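Local coordinates for regulatory protein E2 (PDB 2JEX) that probably helps the viral helicase E1 recognise the replication origin and regulates viral transcription, the part here being its N-terminal transactivation domain, at residues S171-E176 with Y186-Q191; R108-G113 with D143-A148; D24-H29 with L77-L82; W99-S104 with T132-L137. The protein carries 1 engineered substitution. All coordinates share one frame; numbering follows the deposited sequence.

Contact 1 (S171-E176 with Y186-Q191); sequences SAFGDE and YSVRDQ. Engineered in segment 171-176: A172 (natural residue Arg).
F173 packs its CB against Y186 and the CD2-CE2 side of its ring against V188, both on strand 186-189. Its CB meets the hydroxyl end of the Y186 ring, with Y186 CE1 3.5 Å from F173 CB and Y186 CZ nearly as close. Farther out, the ring of F173 rests obliquely on both methyls of V188: F173 CD2 is 3.6 Å from V188 CG2, and F173 CE2 is 3.7 Å from V188 CG1. With S187 between them, Y186 and V188 point to the same side of the strand, and F173 bridges them. The carbonyl O of F173 stands 4.0 Å above one face of the Y186 ring, toward its rim, while V188 CG2 lies in plane at that ring's edge.

Y186 CG sits between the backbone N and the carbonyl carbon (chi1 53°), a setting that carries the ring back under the start of helix 173-180. There Y186 OH comes to 3.8 Å from G174 N, and the hydroxyl is hydrogen-bonded to G154 O. Beyond V188, F173 also touches V119 and L157 of the same sheet. The chemistry is therefore mainly that of buried apolar packing, which seats the first turn of the helix on the sheet, while the one polar group of the touching side chains is satisfied by G154.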
loop_
_atom_site.group_PDB
_atom_site.type_symbol
_atom_site.label_atom_id
_atom_site.label_comp_id
_atom_site.label_asym_id
_atom_site.label_seq_id
_atom_site.Cartn_x
_atom_site.Cartn_y
_atom_site.Cartn_z
ATOM N N SER A 171 -1.073 14.165 -5.972
ATOM C CA SER A 171 -2.161 14.188 -6.931
ATOM C C SER A 171 -2.563 15.637 -7.171
ATOM O O SER A 171 -2.459 16.482 -6.269
ATOM C CB SER A 171 -3.339 13.387 -6.390
ATOM O OG SER A 171 -4.180 12.919 -7.427
ATOM N N ALA A 172 -2.978 15.942 -8.394
ATOM C CA ALA A 172 -3.462 17.277 -8.723
ATOM C C ALA A 172 -4.890 17.177 -9.230
ATOM O O ALA A 172 -5.157 16.454 -10.188
ATOM C CB ALA A 172 -2.569 17.918 -9.772
ATOM N N PHE A 173 -5.807 17.901 -8.600
ATOM C CA PHE A 173 -7.207 17.856 -9.028
ATOM C C PHE A 173 -7.454 18.518 -10.390
ATOM O O PHE A 173 -8.431 18.207 -11.074
ATOM C CB PHE A 173 -8.147 18.418 -7.952
ATOM C CG PHE A 173 -8.279 17.543 -6.735
ATOM C CD1 PHE A 173 -8.408 16.158 -6.859
ATOM C CD2 PHE A 173 -8.289 18.103 -5.465
ATOM C CE1 PHE A 173 -8.532 15.345 -5.731
ATOM C CE2 PHE A 173 -8.413 17.305 -4.337
ATOM C CZ PHE A 173 -8.537 15.917 -4.475
ATOM N N GLY A 174 -6.559 19.417 -10.783
ATOM C CA GLY A 174 -6.627 20.041 -12.093
ATOM C C GLY A 174 -6.397 19.041 -13.203
ATOM O O GLY A 174 -6.937 19.198 -14.294
ATOM N N ASP A 175 -5.586 18.019 -12.923
ATOM C CA ASP A 175 -5.392 16.905 -13.850
ATOM C C ASP A 175 -6.632 15.998 -13.889
ATOM O O ASP A 175 -6.936 15.406 -14.920
ATOM C CB ASP A 175 -4.134 16.087 -13.498
ATOM C CG ASP A 175 -2.813 16.852 -13.757
ATOM O OD1 ASP A 175 -1.876 16.684 -12.945
ATOM O OD2 ASP A 175 -2.693 17.602 -14.759
ATOM N N GLU A 176 -7.340 15.886 -12.765
ATOM C CA GLU A 176 -8.592 15.119 -12.706
ATOM C C GLU A 176 -9.722 15.816 -13.466
ATOM O O GLU A 176 -10.453 15.175 -14.223
ATOM C CB GLU A 176 -8.997 14.846 -11.259
ATOM C CG GLU A 176 -8.008 13.960 -10.491
ATOM C CD GLU A 176 -7.773 12.591 -11.145
ATOM O OE1 GLU A 176 -6.654 12.363 -11.659
ATOM O OE2 GLU A 176 -8.695 11.749 -11.153
ATOM N N TYR A 186 -14.322 22.678 -10.023
ATOM C CA TYR A 186 -14.643 21.508 -9.231
ATOM C C TYR A 186 -14.679 21.934 -7.771
ATOM O O TYR A 186 -14.220 23.025 -7.425
ATOM C CB TYR A 186 -13.616 20.391 -9.457
ATOM C CG TYR A 186 -12.187 20.827 -9.244
ATOM C CD1 TYR A 186 -11.590 20.731 -7.986
ATOM C CD2 TYR A 186 -11.436 21.343 -10.292
ATOM C CE1 TYR A 186 -10.279 21.129 -7.777
ATOM C CE2 TYR A 186 -10.116 21.761 -10.094
ATOM C CZ TYR A 186 -9.544 21.653 -8.835
ATOM O OH TYR A 186 -8.239 22.050 -8.632
ATOM N N SER A 187 -15.252 21.084 -6.930
ATOM C CA SER A 187 -15.288 21.332 -5.501
ATOM C C SER A 187 -14.890 20.047 -4.793
ATOM O O SER A 187 -15.246 18.948 -5.224
ATOM C CB SER A 187 -16.671 21.823 -5.051
ATOM O OG SER A 187 -17.642 20.792 -5.175
ATOM N N VAL A 188 -14.134 20.201 -3.711
ATOM C CA VAL A 188 -13.519 19.078 -3.012
ATOM C C VAL A 188 -14.061 19.026 -1.587
ATOM O O VAL A 188 -13.968 20.013 -0.843
ATOM C CB VAL A 188 -11.984 19.243 -2.965
ATOM C CG1 VAL A 188 -11.334 18.054 -2.280
ATOM C CG2 VAL A 188 -11.419 19.448 -4.361
ATOM N N ARG A 189 -14.649 17.890 -1.226
ATOM C CA ARG A 189 -15.093 17.647 0.137
ATOM C C ARG A 189 -14.169 16.604 0.758
ATOM O O ARG A 189 -14.068 15.473 0.257
ATOM C CB ARG A 189 -16.562 17.199 0.158
ATOM C CG ARG A 189 -16.992 16.508 1.450
ATOM C CD ARG A 189 -18.490 16.610 1.709
ATOM N NE ARG A 189 -18.785 17.543 2.800
ATOM C CZ ARG A 189 -19.550 18.627 2.697
ATOM N NH1 ARG A 189 -20.134 18.943 1.546
ATOM N NH2 ARG A 189 -19.742 19.395 3.756
ATOM N N ASP A 190 -13.477 16.992 1.829
ATOM C CA ASP A 190 -12.505 16.108 2.473
ATOM C C ASP A 190 -13.075 15.429 3.722
ATOM O O ASP A 190 -13.011 14.179 3.839
ATOM C CB ASP A 190 -11.196 16.858 2.783
ATOM C CG ASP A 190 -10.162 15.991 3.517
ATOM O OD1 ASP A 190 -10.330 14.754 3.606
ATOM O OD2 ASP A 190 -9.168 16.562 4.019
ATOM N N GLN A 191 -13.591 16.242 4.649
ATOM C CA GLN A 191 -14.236 15.762 5.878
ATOM C C GLN A 191 -15.371 16.716 6.257
ATOM O O GLN A 191 -16.548 16.417 6.039
ATOM C CB GLN A 191 -13.240 15.643 7.056
ATOM C CG GLN A 191 -12.113 14.634 6.860
ATOM C CD GLN A 191 -11.237 14.461 8.091
ATOM O OE1 GLN A 191 -10.181 15.087 8.209
ATOM N NE2 GLN A 191 -11.666 13.599 9.009
#

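Contact 2 (R108-G113 with D143-A148); sequences RCFKKG and DGWQLA
F110 and W145 meet obliquely, ring against ring. The six-membered ring of W145 has its centroid 5.8 Å from that of F110, and the planes make 36°. One side of the F110 ring, CD1 and CE1, faces the far corner of the indole: F110 CE1 lies 3.8 Å from W145 CH2, and F110 CD1 4.0 Å from W145 CZ3. Both residues have much the same first torsion, CG anti to the carbonyl carbon (chi1 -57° in F110), and with it the two rings swing toward each other. M75, S78, L79 and L82 of helix 62-83 pack around F110, and the ring of Y102 meets it at about 30°. The indole's polar end is held as well, since W145 NE1 donates to E81 OE2 of that helix.

Next to F110 in the strand, K111 curls its side chain back so that K111 NZ donates to C109 O at 2.7 Å, from above the carbonyl plane. P106 O accepts a second bond from the same ammonium group, so this buried charge is held by backbone carbonyls. The two segments share no backbone pairing, because strand 128-140 runs between them: F110 bonds with Y138 on one side of it, and Q146 with M139 on the other. Aromatic side chains reaching across an intervening strand, with a helix packed over them, are the arrangement of a helix-on-sheet core, here where the helical and beta parts of the transactivation domain join.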
loop_
_atom_site.group_PDB
_atom_site.type_symbol
_atom_site.label_atom_id
_atom_site.label_comp_id
_atom_site.label_asym_id
_atom_site.label_seq_id
_atom_site.Cartn_x
_atom_site.Cartn_y
_atom_site.Cartn_z
ATOM N N ARG A 108 4.917 3.357 -2.226
ATOM C CA ARG A 108 6.013 2.879 -1.375
ATOM C C ARG A 108 6.030 3.479 0.039
ATOM O O ARG A 108 7.074 3.913 0.526
ATOM C CB ARG A 108 7.381 3.043 -2.060
ATOM C CG ARG A 108 7.562 2.204 -3.311
ATOM C CD ARG A 108 9.021 1.843 -3.540
ATOM N NE ARG A 108 9.198 0.519 -4.148
ATOM C CZ ARG A 108 8.437 -0.005 -5.112
ATOM N NH1 ARG A 108 7.421 0.678 -5.635
ATOM N NH2 ARG A 108 8.705 -1.219 -5.570
ATOM N N CYS A 109 4.868 3.487 0.688
ATOM C CA CYS A 109 4.759 3.827 2.107
ATOM C C CYS A 109 3.558 3.127 2.739
ATOM O O CYS A 109 2.546 2.879 2.075
ATOM C CB CYS A 109 4.705 5.354 2.339
ATOM S SG CYS A 109 3.174 6.223 1.856
ATOM N N PHE A 110 3.677 2.802 4.023
ATOM C CA PHE A 110 2.585 2.167 4.742
ATOM C C PHE A 110 1.595 3.223 5.228
ATOM O O PHE A 110 1.967 4.377 5.468
ATOM C CB PHE A 110 3.116 1.272 5.868
ATOM C CG PHE A 110 4.080 0.211 5.388
ATOM C CD1 PHE A 110 5.454 0.359 5.580
ATOM C CD2 PHE A 110 3.619 -0.920 4.713
ATOM C CE1 PHE A 110 6.349 -0.605 5.123
ATOM C CE2 PHE A 110 4.512 -1.899 4.253
ATOM C CZ PHE A 110 5.878 -1.743 4.453
ATOM N N LYS A 111 0.325 2.836 5.328
ATOM C CA LYS A 111 -0.752 3.808 5.517
ATOM C C LYS A 111 -1.850 3.302 6.438
ATOM O O LYS A 111 -2.337 2.187 6.273
ATOM C CB LYS A 111 -1.375 4.205 4.171
ATOM C CG LYS A 111 -0.401 4.397 3.023
ATOM C CD LYS A 111 -1.094 5.036 1.839
ATOM C CE LYS A 111 -0.493 4.648 0.513
ATOM N NZ LYS A 111 0.985 4.437 0.504
ATOM N N LYS A 112 -2.240 4.134 7.405
ATOM C CA LYS A 112 -3.401 3.851 8.256
ATOM C C LYS A 112 -4.344 5.060 8.320
ATOM O O LYS A 112 -3.919 6.200 8.110
ATOM C CB LYS A 112 -2.964 3.427 9.662
ATOM C CG LYS A 112 -2.097 2.156 9.703
ATOM C CD LYS A 112 -1.980 1.574 11.102
ATOM C CE LYS A 112 -0.996 2.365 11.942
ATOM N NZ LYS A 112 -0.499 1.597 13.123
ATOM N N GLY A 113 -5.619 4.800 8.601
ATOM C CA GLY A 113 -6.617 5.861 8.742
ATOM C C GLY A 113 -7.198 6.293 7.407
ATOM O O GLY A 113 -6.883 7.369 6.905
ATOM N N ASP A 143 16.649 9.630 6.694
ATOM C CA ASP A 143 16.598 9.682 8.155
ATOM C C ASP A 143 15.502 8.724 8.658
ATOM O O ASP A 143 14.509 9.157 9.266
ATOM C CB ASP A 143 16.307 11.114 8.632
ATOM C CG ASP A 143 16.853 12.173 7.686
ATOM O OD1 ASP A 143 16.037 12.900 7.079
ATOM O OD2 ASP A 143 18.091 12.269 7.540
ATOM N N GLY A 144 15.690 7.431 8.376
ATOM C CA GLY A 144 14.753 6.367 8.766
ATOM C C GLY A 144 13.298 6.586 8.377
ATOM O O GLY A 144 12.984 7.404 7.505
ATOM N N TRP A 145 12.406 5.857 9.043
ATOM C CA TRP A 145 10.965 6.001 8.832
ATOM C C TRP A 145 10.387 7.183 9.618
ATOM O O TRP A 145 10.844 7.489 10.724
ATOM C CB TRP A 145 10.242 4.698 9.184
ATOM C CG TRP A 145 10.653 3.571 8.295
ATOM C CD1 TRP A 145 11.734 2.748 8.456
ATOM C CD2 TRP A 145 10.005 3.152 7.084
ATOM N NE1 TRP A 145 11.795 1.842 7.425
ATOM C CE2 TRP A 145 10.746 2.064 6.570
ATOM C CE3 TRP A 145 8.866 3.585 6.388
ATOM C CZ2 TRP A 145 10.383 1.401 5.391
ATOM C CZ3 TRP A 145 8.510 2.929 5.211
ATOM C CH2 TRP A 145 9.267 1.851 4.728
ATOM N N GLN A 146 9.384 7.840 9.035
ATOM C CA GLN A 146 8.753 9.011 9.654
ATOM C C GLN A 146 7.257 9.103 9.366
ATOM O O GLN A 146 6.790 8.687 8.303
ATOM C CB GLN A 146 9.450 10.304 9.215
ATOM C CG GLN A 146 9.352 10.596 7.721
ATOM C CD GLN A 146 9.738 12.020 7.372
ATOM O OE1 GLN A 146 10.718 12.562 7.892
ATOM N NE2 GLN A 146 8.970 12.633 6.476
ATOM N N LEU A 147 6.513 9.655 10.320
ATOM C CA LEU A 147 5.070 9.813 10.178
ATOM C C LEU A 147 4.742 11.082 9.406
ATOM O O LEU A 147 5.289 12.145 9.681
ATOM C CB LEU A 147 4.373 9.811 11.543
ATOM C CG LEU A 147 2.862 10.080 11.614
ATOM C CD1 LEU A 147 2.031 9.060 10.834
ATOM C CD2 LEU A 147 2.407 10.149 13.071
ATOM N N ALA A 148 3.860 10.940 8.423
ATOM C CA ALA A 148 3.359 12.059 7.644
ATOM C C ALA A 148 1.836 12.005 7.621
ATOM O O ALA A 148 1.241 10.938 7.753
ATOM C CB ALA A 148 3.926 12.023 6.232
#

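Contact 3 (D24-H29 with L77-L82); sequences DKLQDH and LSLQEL
L26, from the first turn of helix 26-48, makes the apolar contacts with helix 62-83. Its two methyls divide the work. L26 CD1 packs on L79, 3.7 Å from L79 CD2 and 4.0 Å from L79 CB; L26 CD2 turns to the next turn, 4.0 Å from L82 CB and equally far from L79 O. The L26 side chain crosses that of L82 at about a right angle but meets L79 more obliquely. CG of L26 anti to the backbone N (chi1 -174°) sends the branch out toward the other helix, so that one methyl reaches L79 and the other L82.

L79 CD1 also packs against the H29 backbone, 4.1 Å from H29 O, and is 4.4 Å from H29 CB. L79 thereby touches both L26 and H29, one turn apart.

Polar interactions lie around this patch. The H29 imidazole turns from helix 62-83 to the loop, where its NE2 is hydrogen-bonded to W92 O. E81, on another side of its helix, forms a salt bridge with R140. L79 also touches I30 and W33, farther along helix 26-48. Residues three apart on each helix, L26 and H29 against L79 and L82, form the apolar interface usual in helix-helix packing, and here they join two long helices of the N-terminal helical part of the E2 transactivation domain.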
loop_
_atom_site.group_PDB
_atom_site.type_symbol
_atom_site.label_atom_id
_atom_site.label_comp_id
_atom_site.label_asym_id
_atom_site.label_seq_id
_atom_site.Cartn_x
_atom_site.Cartn_y
_atom_site.Cartn_z
ATOM N N ASP A 24 -2.879 -7.791 14.940
ATOM C CA ASP A 24 -2.620 -6.362 14.930
ATOM C C ASP A 24 -1.186 -6.096 15.398
ATOM O O ASP A 24 -0.803 -4.960 15.665
ATOM C CB ASP A 24 -3.666 -5.622 15.781
ATOM C CG ASP A 24 -5.098 -5.898 15.321
ATOM O OD1 ASP A 24 -5.386 -5.778 14.098
ATOM O OD2 ASP A 24 -5.944 -6.239 16.185
ATOM N N LYS A 25 -0.392 -7.160 15.475
ATOM C CA LYS A 25 1.028 -7.041 15.816
ATOM C C LYS A 25 1.920 -7.095 14.575
ATOM O O LYS A 25 1.780 -7.988 13.739
ATOM C CB LYS A 25 1.443 -8.098 16.852
ATOM C CG LYS A 25 2.957 -8.257 17.039
ATOM C CD LYS A 25 3.641 -6.974 17.532
ATOM C CE LYS A 25 5.149 -7.030 17.317
ATOM N NZ LYS A 25 5.796 -7.989 18.273
ATOM N N LEU A 26 2.832 -6.128 14.480
ATOM C CA LEU A 26 3.768 -5.996 13.365
ATOM C C LEU A 26 4.609 -7.258 13.087
ATOM O O LEU A 26 4.883 -7.579 11.934
ATOM C CB LEU A 26 4.675 -4.770 13.576
ATOM C CG LEU A 26 5.664 -4.313 12.477
ATOM C CD1 LEU A 26 5.058 -4.301 11.052
ATOM C CD2 LEU A 26 6.240 -2.943 12.819
ATOM N N GLN A 27 4.994 -7.964 14.145
ATOM C CA GLN A 27 5.835 -9.151 14.038
ATOM C C GLN A 27 5.155 -10.310 13.311
ATOM O O GLN A 27 5.798 -11.038 12.568
ATOM C CB GLN A 27 6.318 -9.597 15.420
ATOM C CG GLN A 27 7.449 -10.616 15.390
ATOM C CD GLN A 27 8.620 -10.172 14.527
ATOM O OE1 GLN A 27 9.075 -10.912 13.655
ATOM N NE2 GLN A 27 9.109 -8.954 14.767
ATOM N N ASP A 28 3.855 -10.472 13.525
ATOM C CA ASP A 28 3.086 -11.460 12.779
ATOM C C ASP A 28 3.054 -11.161 11.277
ATOM O O ASP A 28 3.000 -12.081 10.459
ATOM C CB ASP A 28 1.666 -11.547 13.331
ATOM C CG ASP A 28 1.611 -12.216 14.684
ATOM O OD1 ASP A 28 1.013 -11.631 15.612
ATOM O OD2 ASP A 28 2.173 -13.324 14.824
ATOM N N HIS A 29 3.096 -9.879 10.923
ATOM C CA HIS A 29 3.074 -9.466 9.524
ATOM C C HIS A 29 4.446 -9.601 8.868
ATOM O O HIS A 29 4.548 -9.968 7.707
ATOM C CB HIS A 29 2.511 -8.047 9.400
ATOM C CG HIS A 29 1.147 -7.900 9.999
ATOM N ND1 HIS A 29 0.144 -8.822 9.790
ATOM C CD2 HIS A 29 0.628 -6.958 10.821
ATOM C CE1 HIS A 29 -0.936 -8.452 10.452
ATOM N NE2 HIS A 29 -0.672 -7.321 11.080
ATOM N N LEU A 77 11.580 -6.690 4.586
ATOM C CA LEU A 77 12.684 -5.808 4.986
ATOM C C LEU A 77 12.183 -4.457 5.470
ATOM O O LEU A 77 12.667 -3.948 6.476
ATOM C CB LEU A 77 13.695 -5.628 3.846
ATOM C CG LEU A 77 14.347 -6.904 3.301
ATOM C CD1 LEU A 77 15.381 -6.595 2.226
ATOM C CD2 LEU A 77 14.957 -7.760 4.416
ATOM N N SER A 78 11.200 -3.900 4.761
ATOM C CA SER A 78 10.586 -2.626 5.136
ATOM C C SER A 78 9.942 -2.711 6.508
ATOM O O SER A 78 10.168 -1.848 7.362
ATOM C CB SER A 78 9.551 -2.177 4.098
ATOM O OG SER A 78 10.183 -1.717 2.914
ATOM N N LEU A 79 9.156 -3.763 6.713
ATOM C CA LEU A 79 8.489 -3.970 7.993
ATOM C C LEU A 79 9.467 -4.230 9.129
ATOM O O LEU A 79 9.235 -3.774 10.254
ATOM C CB LEU A 79 7.443 -5.089 7.907
ATOM C CG LEU A 79 6.271 -4.861 6.944
ATOM C CD1 LEU A 79 5.478 -6.139 6.752
ATOM C CD2 LEU A 79 5.342 -3.707 7.414
ATOM N N GLN A 80 10.560 -4.944 8.834
ATOM C CA GLN A 80 11.589 -5.224 9.834
ATOM C C GLN A 80 12.254 -3.931 10.292
ATOM O O GLN A 80 12.570 -3.768 11.482
ATOM C CB GLN A 80 12.639 -6.195 9.300
ATOM C CG GLN A 80 12.201 -7.652 9.220
ATOM C CD GLN A 80 13.298 -8.567 8.666
ATOM O OE1 GLN A 80 13.094 -9.777 8.485
ATOM N NE2 GLN A 80 14.463 -7.994 8.395
ATOM N N GLU A 81 12.468 -3.013 9.348
ATOM C CA GLU A 81 12.979 -1.684 9.672
ATOM C C GLU A 81 11.995 -0.913 10.548
ATOM O O GLU A 81 12.386 -0.332 11.558
ATOM C CB GLU A 81 13.297 -0.898 8.406
ATOM C CG GLU A 81 14.451 -1.463 7.594
ATOM C CD GLU A 81 14.881 -0.541 6.465
ATOM O OE1 GLU A 81 15.965 -0.764 5.886
ATOM O OE2 GLU A 81 14.136 0.416 6.163
ATOM N N LEU A 82 10.720 -0.933 10.160
ATOM C CA LEU A 82 9.641 -0.279 10.917
ATOM C C LEU A 82 9.577 -0.653 12.396
ATOM O O LEU A 82 9.441 0.219 13.245
ATOM C CB LEU A 82 8.285 -0.586 10.297
ATOM C CG LEU A 82 7.507 0.558 9.654
ATOM C CD1 LEU A 82 6.305 -0.009 8.911
ATOM C CD2 LEU A 82 7.073 1.605 10.684
#

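Contact 4 (W99-S104 with T132-L137); sequences WDRYMS and TVYSNL
Y134 CE2 lies over one face of the R101 guanidinium, 3.1 Å above its plane toward the rim, the guanidinium and ring planes 17° apart. R101 NH1 and Y134 CE2 are 3.5 Å apart. Nearer the backbone, R101 CD closes on the phenol end at 3.3 Å from Y134 CZ. R101 NE comes to 3.2 Å from Y134 OH, but the angle is too poor for a hydrogen bond; the two groups are in van der Waals contact.

The arginine reaches this place through a bent chain: CG leaves anti to the backbone N (chi1 -178°), then the chain bends at both chi2 and chi3. In the next shell, NH1 is gripped by a salt bridge to D96 and a hydrogen bond to K111 O, which would fix the rotation of the guanidinium. At the end of the helix, D100 O accepts from S104 N and from S104 OG, the latter at 2.7 Å, the two arriving from opposite faces of its plane.

Y134 also packs on K111 and A114 of strand 110-120. The short helix 99-103 thus sits between helix 62-83, touched by W99 and Y102, and the sheet, where strand 128-140 turns a corner at S135.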
loop_
_atom_site.group_PDB
_atom_site.type_symbol
_atom_site.label_atom_id
_atom_site.label_comp_id
_atom_site.label_asym_id
_atom_site.label_seq_id
_atom_site.Cartn_x
_atom_site.Cartn_y
_atom_site.Cartn_z
ATOM N N TRP A 99 0.332 -5.201 0.305
ATOM C CA TRP A 99 1.026 -4.641 -0.856
ATOM C C TRP A 99 0.229 -3.548 -1.569
ATOM O O TRP A 99 0.799 -2.503 -1.959
ATOM C CB TRP A 99 1.379 -5.762 -1.833
ATOM C CG TRP A 99 2.047 -5.263 -3.080
ATOM C CD1 TRP A 99 1.422 -5.003 -4.301
ATOM C CD2 TRP A 99 3.481 -4.940 -3.223
ATOM N NE1 TRP A 99 2.377 -4.560 -5.205
ATOM C CE2 TRP A 99 3.647 -4.509 -4.573
ATOM C CE3 TRP A 99 4.650 -4.999 -2.344
ATOM C CZ2 TRP A 99 4.935 -4.125 -5.078
ATOM C CZ3 TRP A 99 5.912 -4.631 -2.873
ATOM C CH2 TRP A 99 6.050 -4.207 -4.221
ATOM N N ASP A 100 -1.087 -3.765 -1.706
ATOM C CA ASP A 100 -1.974 -2.771 -2.331
ATOM C C ASP A 100 -2.035 -1.482 -1.523
ATOM O O ASP A 100 -2.061 -0.389 -2.094
ATOM C CB ASP A 100 -3.390 -3.328 -2.522
ATOM C CG ASP A 100 -3.465 -4.403 -3.598
ATOM O OD1 ASP A 100 -2.582 -4.433 -4.490
ATOM O OD2 ASP A 100 -4.415 -5.222 -3.551
ATOM N N ARG A 101 -2.063 -1.596 -0.199
ATOM C CA ARG A 101 -2.038 -0.401 0.632
ATOM C C ARG A 101 -0.713 0.340 0.410
ATOM O O ARG A 101 -0.696 1.558 0.222
ATOM C CB ARG A 101 -2.234 -0.761 2.110
ATOM C CG ARG A 101 -2.260 0.440 3.070
ATOM C CD ARG A 101 -3.590 1.180 3.063
ATOM N NE ARG A 101 -4.693 0.349 3.549
ATOM C CZ ARG A 101 -5.110 0.291 4.813
ATOM N NH1 ARG A 101 -4.537 1.028 5.761
ATOM N NH2 ARG A 101 -6.116 -0.510 5.135
ATOM N N TYR A 102 0.383 -0.420 0.406
ATOM C CA TYR A 102 1.741 0.109 0.250
ATOM C C TYR A 102 1.921 0.807 -1.095
ATOM O O TYR A 102 2.682 1.770 -1.227
ATOM C CB TYR A 102 2.730 -1.062 0.374
ATOM C CG TYR A 102 4.199 -0.713 0.261
ATOM C CD1 TYR A 102 4.835 0.082 1.226
ATOM C CD2 TYR A 102 4.967 -1.215 -0.784
ATOM C CE1 TYR A 102 6.199 0.381 1.133
ATOM C CE2 TYR A 102 6.335 -0.923 -0.883
ATOM C CZ TYR A 102 6.937 -0.118 0.078
ATOM O OH TYR A 102 8.274 0.170 -0.032
ATOM N N MET A 103 1.215 0.287 -2.096
ATOM C CA MET A 103 1.387 0.716 -3.481
ATOM C C MET A 103 0.357 1.732 -3.906
ATOM O O MET A 103 0.572 2.451 -4.879
ATOM C CB MET A 103 1.410 -0.495 -4.432
ATOM C CG MET A 103 2.727 -1.185 -4.466
ATOM S SD MET A 103 4.106 -0.177 -5.033
ATOM C CE MET A 103 4.777 0.344 -3.488
ATOM N N SER A 104 -0.749 1.796 -3.163
ATOM C CA SER A 104 -1.680 2.930 -3.217
ATOM C C SER A 104 -0.902 4.237 -3.118
ATOM O O SER A 104 0.240 4.251 -2.640
ATOM C CB SER A 104 -2.671 2.882 -2.043
ATOM O OG SER A 104 -3.577 1.792 -2.146
ATOM N N THR A 132 -9.601 7.696 -1.949
ATOM C CA THR A 132 -9.298 7.221 -0.600
ATOM C C THR A 132 -7.995 7.851 -0.136
ATOM O O THR A 132 -6.957 7.691 -0.781
ATOM C CB THR A 132 -9.209 5.690 -0.552
ATOM O OG1 THR A 132 -10.445 5.140 -1.021
ATOM C CG2 THR A 132 -8.942 5.191 0.875
ATOM N N VAL A 133 -8.074 8.593 0.969
ATOM C CA VAL A 133 -6.918 9.275 1.553
ATOM C C VAL A 133 -6.626 8.706 2.942
ATOM O O VAL A 133 -7.543 8.387 3.695
ATOM C CB VAL A 133 -7.136 10.809 1.610
ATOM C CG1 VAL A 133 -5.903 11.535 2.153
ATOM C CG2 VAL A 133 -7.456 11.331 0.224
ATOM N N TYR A 134 -5.344 8.573 3.265
ATOM C CA TYR A 134 -4.911 8.016 4.547
ATOM C C TYR A 134 -4.343 9.106 5.446
ATOM O O TYR A 134 -3.478 9.871 5.028
ATOM C CB TYR A 134 -3.918 6.858 4.329
ATOM C CG TYR A 134 -4.578 5.666 3.664
ATOM C CD1 TYR A 134 -4.567 5.513 2.274
ATOM C CD2 TYR A 134 -5.250 4.713 4.422
ATOM C CE1 TYR A 134 -5.194 4.429 1.658
ATOM C CE2 TYR A 134 -5.883 3.630 3.817
ATOM C CZ TYR A 134 -5.859 3.498 2.438
ATOM O OH TYR A 134 -6.494 2.422 1.851
ATOM N N SER A 135 -4.848 9.186 6.675
ATOM C CA SER A 135 -4.450 10.246 7.601
ATOM C C SER A 135 -3.037 10.038 8.139
ATOM O O SER A 135 -2.393 10.994 8.587
ATOM C CB SER A 135 -5.444 10.354 8.764
ATOM O OG SER A 135 -5.448 9.176 9.558
ATOM N N ASN A 136 -2.565 8.791 8.086
ATOM C CA ASN A 136 -1.265 8.430 8.645
ATOM C C ASN A 136 -0.408 7.681 7.637
ATOM O O ASN A 136 -0.773 6.601 7.173
ATOM C CB ASN A 136 -1.430 7.636 9.954
ATOM C CG ASN A 136 -2.228 8.407 11.017
ATOM O OD1 ASN A 136 -2.033 9.608 11.211
ATOM N ND2 ASN A 136 -3.132 7.713 11.700
ATOM N N LEU A 137 0.726 8.287 7.291
ATOM C CA LEU A 137 1.637 7.740 6.296
ATOM C C LEU A 137 3.012 7.555 6.908
ATOM O O LEU A 137 3.543 8.463 7.551
ATOM C CB LEU A 137 1.747 8.664 5.077
ATOM C CG LEU A 137 0.504 9.114 4.296
ATOM C CD1 LEU A 137 0.898 10.059 3.162
ATOM C CD2 LEU A 137 -0.257 7.925 3.749
#

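In the fold
Along the chain, contact 3 closes first, contacts 2 and 4 follow with their segments alternating, and contact 1 comes last. Contacts 2 and 4 have centres about 9 Å apart and share the sheet through the neighbouring strands 110-120, 128-140 and 145-152. Contact 3 lies in the helices, its centre about 13 Å from that of contact 2, and the two touch through helix 62-83. Contact 1 stands at the other end, on strand 186-189, its centre about 33 Å from that of contact 3, on the opposite side of the chain's centre. Together they trace the transactivation domain from its helical part, across the junction with helix 99-103, to the far beta region.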